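Local coordinates for protein response regulator aspartate phosphatase H (Bacillus subtilis, PDB 3Q15) that dephosphorylates the sporulation phosphotransferase Spo0F, also acts on the response regulator ComA, and helps to separate competence and sporulation in time, at residues H332-A343 and F358-I369. Sequence-based numbering, arbitrary orientation.
Sequences HAYIEACARSAA and FYRKVLKAQEDI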
loop_
_atom_site.group_PDB
_atom_site.type_symbol
_atom_site.label_atom_id
_atom_site.label_comp_id
_atom_site.label_asym_id
_atom_site.label_seq_id
_atom_site.Cartn_x
_atom_site.Cartn_y
_atom_site.Cartn_z
ATOM N N HIS A 332 2.708 -4.371 -23.729
ATOM C CA HIS A 332 2.230 -3.011 -23.938
ATOM C C HIS A 332 3.244 -1.945 -23.529
ATOM O O HIS A 332 3.245 -0.839 -24.075
ATOM C CB HIS A 332 0.888 -2.802 -23.236
ATOM C CG HIS A 332 -0.177 -3.750 -23.696
ATOM N ND1 HIS A 332 -0.591 -3.821 -25.007
ATOM C CD2 HIS A 332 -0.900 -4.675 -23.020
ATOM C CE1 HIS A 332 -1.529 -4.746 -25.121
ATOM N NE2 HIS A 332 -1.736 -5.276 -23.930
ATOM N N ALA A 333 4.108 -2.287 -22.577
ATOM C CA ALA A 333 5.189 -1.396 -22.174
ATOM C C ALA A 333 6.133 -1.130 -23.341
ATOM O O ALA A 333 6.586 -0.004 -23.531
ATOM C CB ALA A 333 5.959 -1.978 -20.990
ATOM N N TYR A 334 6.426 -2.173 -24.116
ATOM C CA TYR A 334 7.310 -2.050 -25.269
ATOM C C TYR A 334 6.638 -1.243 -26.370
ATOM O O TYR A 334 7.279 -0.442 -27.046
ATOM C CB TYR A 334 7.713 -3.426 -25.804
ATOM C CG TYR A 334 8.637 -4.202 -24.895
ATOM C CD1 TYR A 334 9.131 -3.642 -23.722
ATOM C CD2 TYR A 334 9.024 -5.495 -25.216
ATOM C CE1 TYR A 334 9.980 -4.355 -22.888
ATOM C CE2 TYR A 334 9.872 -6.213 -24.392
ATOM C CZ TYR A 334 10.346 -5.641 -23.231
ATOM O OH TYR A 334 11.190 -6.353 -22.407
ATOM N N ILE A 335 5.340 -1.461 -26.547
ATOM C CA ILE A 335 4.581 -0.723 -27.545
ATOM C C ILE A 335 4.617 0.765 -27.231
ATOM O O ILE A 335 4.903 1.579 -28.106
ATOM C CB ILE A 335 3.125 -1.210 -27.621
ATOM C CG1 ILE A 335 3.085 -2.658 -28.105
ATOM C CG2 ILE A 335 2.300 -0.317 -28.540
ATOM C CD1 ILE A 335 1.688 -3.190 -28.313
ATOM N N GLU A 336 4.341 1.114 -25.979
ATOM C CA GLU A 336 4.349 2.515 -25.567
ATOM C C GLU A 336 5.691 3.194 -25.832
ATOM O O GLU A 336 5.738 4.297 -26.378
ATOM C CB GLU A 336 3.986 2.663 -24.088
ATOM C CG GLU A 336 4.036 4.104 -23.618
ATOM C CD GLU A 336 3.582 4.286 -22.185
ATOM O OE1 GLU A 336 3.527 5.449 -21.733
ATOM O OE2 GLU A 336 3.278 3.279 -21.512
ATOM N N ALA A 337 6.776 2.538 -25.430
ATOM C CA ALA A 337 8.112 3.102 -25.570
ATOM C C ALA A 337 8.514 3.255 -27.035
ATOM O O ALA A 337 8.973 4.319 -27.451
ATOM C CB ALA A 337 9.128 2.249 -24.820
ATOM N N CYS A 338 8.328 2.196 -27.818
ATOM C CA CYS A 338 8.637 2.246 -29.245
ATOM C C CYS A 338 7.772 3.270 -29.975
ATOM O O CYS A 338 8.261 4.018 -30.823
ATOM C CB CYS A 338 8.477 0.868 -29.885
ATOM S SG CYS A 338 9.705 -0.337 -29.341
ATOM N N ALA A 339 6.487 3.303 -29.643
ATOM C CA ALA A 339 5.569 4.253 -30.263
ATOM C C ALA A 339 5.955 5.684 -29.909
ATOM O O ALA A 339 5.765 6.605 -30.702
ATOM C CB ALA A 339 4.139 3.968 -29.839
ATOM N N ARG A 340 6.494 5.867 -28.710
ATOM C CA ARG A 340 6.961 7.178 -28.296
ATOM C C ARG A 340 8.084 7.619 -29.221
ATOM O O ARG A 340 8.094 8.747 -29.715
ATOM C CB ARG A 340 7.452 7.151 -26.847
ATOM C CG ARG A 340 6.345 7.202 -25.795
ATOM C CD ARG A 340 6.938 7.157 -24.391
ATOM N NE ARG A 340 5.938 7.199 -23.323
ATOM C CZ ARG A 340 5.542 8.313 -22.716
ATOM N NH1 ARG A 340 6.054 9.481 -23.078
ATOM N NH2 ARG A 340 4.637 8.260 -21.746
ATOM N N SER A 341 9.027 6.716 -29.460
ATOM C CA SER A 341 10.160 7.008 -30.325
ATOM C C SER A 341 9.695 7.336 -31.737
ATOM O O SER A 341 10.067 8.369 -32.292
ATOM C CB SER A 341 11.138 5.836 -30.343
ATOM O OG SER A 341 11.504 5.487 -29.015
ATOM N N ALA A 342 8.874 6.457 -32.309
ATOM C CA ALA A 342 8.382 6.647 -33.671
ATOM C C ALA A 342 7.710 8.008 -33.845
ATOM O O ALA A 342 7.905 8.678 -34.856
ATOM C CB ALA A 342 7.432 5.517 -34.059
ATOM N N ALA A 343 6.925 8.417 -32.853
ATOM C CA ALA A 343 6.235 9.701 -32.912
ATOM C C ALA A 343 7.225 10.857 -32.993
ATOM O O ALA A 343 7.001 11.823 -33.721
ATOM C CB ALA A 343 5.319 9.871 -31.716
ATOM N N PHE A 358 1.027 7.332 -34.071
ATOM C CA PHE A 358 1.818 6.693 -33.029
ATOM C C PHE A 358 1.460 7.204 -31.642
ATOM O O PHE A 358 1.478 6.443 -30.682
ATOM C CB PHE A 358 3.316 6.821 -33.313
ATOM C CG PHE A 358 3.794 5.899 -34.393
ATOM C CD1 PHE A 358 4.000 6.364 -35.677
ATOM C CD2 PHE A 358 4.004 4.557 -34.129
ATOM C CE1 PHE A 358 4.424 5.510 -36.673
ATOM C CE2 PHE A 358 4.428 3.699 -35.122
ATOM C CZ PHE A 358 4.637 4.176 -36.396
ATOM N N TYR A 359 1.117 8.484 -31.542
ATOM C CA TYR A 359 0.659 9.040 -30.275
ATOM C C TYR A 359 -0.598 8.312 -29.789
ATOM O O TYR A 359 -0.760 8.072 -28.594
ATOM C CB TYR A 359 0.384 10.542 -30.405
ATOM C CG TYR A 359 1.617 11.421 -30.341
ATOM C CD1 TYR A 359 2.612 11.181 -29.406
ATOM C CD2 TYR A 359 1.783 12.488 -31.217
ATOM C CE1 TYR A 359 3.734 11.977 -29.339
ATOM C CE2 TYR A 359 2.909 13.292 -31.158
ATOM C CZ TYR A 359 3.880 13.030 -30.218
ATOM O OH TYR A 359 5.003 13.823 -30.150
ATOM N N ARG A 360 -1.482 7.958 -30.718
ATOM C CA ARG A 360 -2.683 7.208 -30.364
ATOM C C ARG A 360 -2.338 5.801 -29.875
ATOM O O ARG A 360 -2.990 5.268 -28.977
ATOM C CB ARG A 360 -3.664 7.138 -31.541
ATOM C CG ARG A 360 -4.311 8.470 -31.912
ATOM C CD ARG A 360 -5.534 8.294 -32.835
ATOM N NE ARG A 360 -5.220 7.570 -34.066
ATOM C CZ ARG A 360 -4.708 8.133 -35.158
ATOM N NH1 ARG A 360 -4.451 9.432 -35.176
ATOM N NH2 ARG A 360 -4.448 7.398 -36.234
ATOM N N LYS A 361 -1.316 5.202 -30.477
ATOM C CA LYS A 361 -0.840 3.895 -30.050
ATOM C C LYS A 361 -0.247 3.992 -28.646
ATOM O O LYS A 361 -0.360 3.064 -27.841
ATOM C CB LYS A 361 0.212 3.351 -31.019
ATOM C CG LYS A 361 -0.264 3.174 -32.454
ATOM C CD LYS A 361 0.806 2.505 -33.305
ATOM C CE LYS A 361 0.517 2.656 -34.792
ATOM N NZ LYS A 361 -0.793 2.059 -35.179
ATOM N N VAL A 362 0.387 5.125 -28.363
ATOM C CA VAL A 362 0.969 5.370 -27.051
ATOM C C VAL A 362 -0.117 5.406 -25.991
ATOM O O VAL A 362 -0.055 4.672 -25.007
ATOM C CB VAL A 362 1.727 6.703 -27.001
ATOM C CG1 VAL A 362 2.156 7.002 -25.567
ATOM C CG2 VAL A 362 2.932 6.673 -27.940
ATOM N N LEU A 363 -1.112 6.265 -26.196
ATOM C CA LEU A 363 -2.201 6.411 -25.234
ATOM C C LEU A 363 -2.960 5.095 -25.054
ATOM O O LEU A 363 -3.354 4.743 -23.940
ATOM C CB LEU A 363 -3.149 7.541 -25.650
ATOM C CG LEU A 363 -2.500 8.927 -25.765
ATOM C CD1 LEU A 363 -3.534 9.987 -26.119
ATOM C CD2 LEU A 363 -1.772 9.304 -24.483
ATOM N N LYS A 364 -3.144 4.366 -26.150
ATOM C CA LYS A 364 -3.790 3.059 -26.099
ATOM C C LYS A 364 -2.991 2.083 -25.235
ATOM O O LYS A 364 -3.540 1.441 -24.337
ATOM C CB LYS A 364 -3.974 2.490 -27.508
ATOM C CG LYS A 364 -4.663 1.139 -27.553
ATOM C CD LYS A 364 -6.084 1.227 -27.026
ATOM C CE LYS A 364 -6.732 -0.147 -26.945
ATOM N NZ LYS A 364 -6.710 -0.855 -28.255
ATOM N N ALA A 365 -1.696 1.976 -25.507
ATOM C CA ALA A 365 -0.835 1.078 -24.745
ATOM C C ALA A 365 -0.895 1.381 -23.247
ATOM O O ALA A 365 -0.919 0.468 -22.425
ATOM C CB ALA A 365 0.589 1.154 -25.250
ATOM N N GLN A 366 -0.921 2.664 -22.898
ATOM C CA GLN A 366 -1.019 3.076 -21.502
ATOM C C GLN A 366 -2.269 2.515 -20.832
ATOM O O GLN A 366 -2.215 2.012 -19.704
ATOM C CB GLN A 366 -1.010 4.604 -21.388
ATOM C CG GLN A 366 0.320 5.254 -21.749
ATOM C CD GLN A 366 0.276 6.770 -21.647
ATOM O OE1 GLN A 366 -0.798 7.376 -21.638
ATOM N NE2 GLN A 366 1.450 7.389 -21.566
ATOM N N GLU A 367 -3.401 2.616 -21.522
ATOM C CA GLU A 367 -4.650 2.103 -20.978
ATOM C C GLU A 367 -4.662 0.576 -20.911
ATOM O O GLU A 367 -5.234 0.003 -19.991
ATOM C CB GLU A 367 -5.862 2.631 -21.755
ATOM C CG GLU A 367 -6.135 4.108 -21.506
ATOM C CD GLU A 367 -7.572 4.508 -21.789
ATOM O OE1 GLU A 367 -7.832 5.728 -21.892
ATOM O OE2 GLU A 367 -8.441 3.612 -21.896
ATOM N N ASP A 368 -4.026 -0.074 -21.882
ATOM C CA ASP A 368 -3.956 -1.530 -21.900
ATOM C C ASP A 368 -3.100 -2.053 -20.752
ATOM O O ASP A 368 -3.381 -3.112 -20.187
ATOM C CB ASP A 368 -3.424 -2.038 -23.241
ATOM C CG ASP A 368 -4.418 -1.845 -24.374
ATOM O OD1 ASP A 368 -5.637 -1.803 -24.101
ATOM O OD2 ASP A 368 -3.978 -1.740 -25.540
ATOM N N ILE A 369 -2.065 -1.302 -20.399
ATOM C CA ILE A 369 -1.230 -1.653 -19.258
ATOM C C ILE A 369 -2.046 -1.586 -17.972
ATOM O O ILE A 369 -2.082 -2.543 -17.195
ATOM C CB ILE A 369 -0.006 -0.718 -19.151
ATOM C CG1 ILE A 369 0.914 -0.914 -20.355
ATOM C CG2 ILE A 369 0.767 -0.975 -17.857
ATOM C CD1 ILE A 369 2.147 -0.034 -20.325
#
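His332 lays one face of its imidazole on the methylene of Asp368, whose CB stands 3.5 Å from the centroid of the His332 ring and almost on its normal. A flat ring suits this place because it can cover an aliphatic carbon while its NE2 makes a weak hydrogen bond to Asn330; His332 CB abuts Ile369 CG1 at 3.4 Å. Glu336 is a knob in the hole formed by Val362, Ala365, Gln366 and Ile369. Glutamate suits it: with CG anti to the backbone N (chi1 178°), the aliphatic stem passes Val362 CG1 and carries the carboxylate to Gln366, whose NE2 donates to Glu336 OE1 over 2.8 Å from above the carboxylate plane. Arg340, one turn on in the same helix, gives NH2 to that oxygen in a salt bridge on the anti side, so two donors hold it. The Gln366 amide also pairs with Gln366 of the second subunit. Segments 332-343 and 358-369 lie on the two antiparallel helices of the predicted sixth TPR repeat, the segment axes coming within 8.2 Å. Small residues permit this closeness: Ala339 CB meets Val362 CG2 at 3.5 Å, and Ala365 CB fits beside His332 O. Phe358 receives Ala342 CB centrally over one ring face in a CH-pi contact.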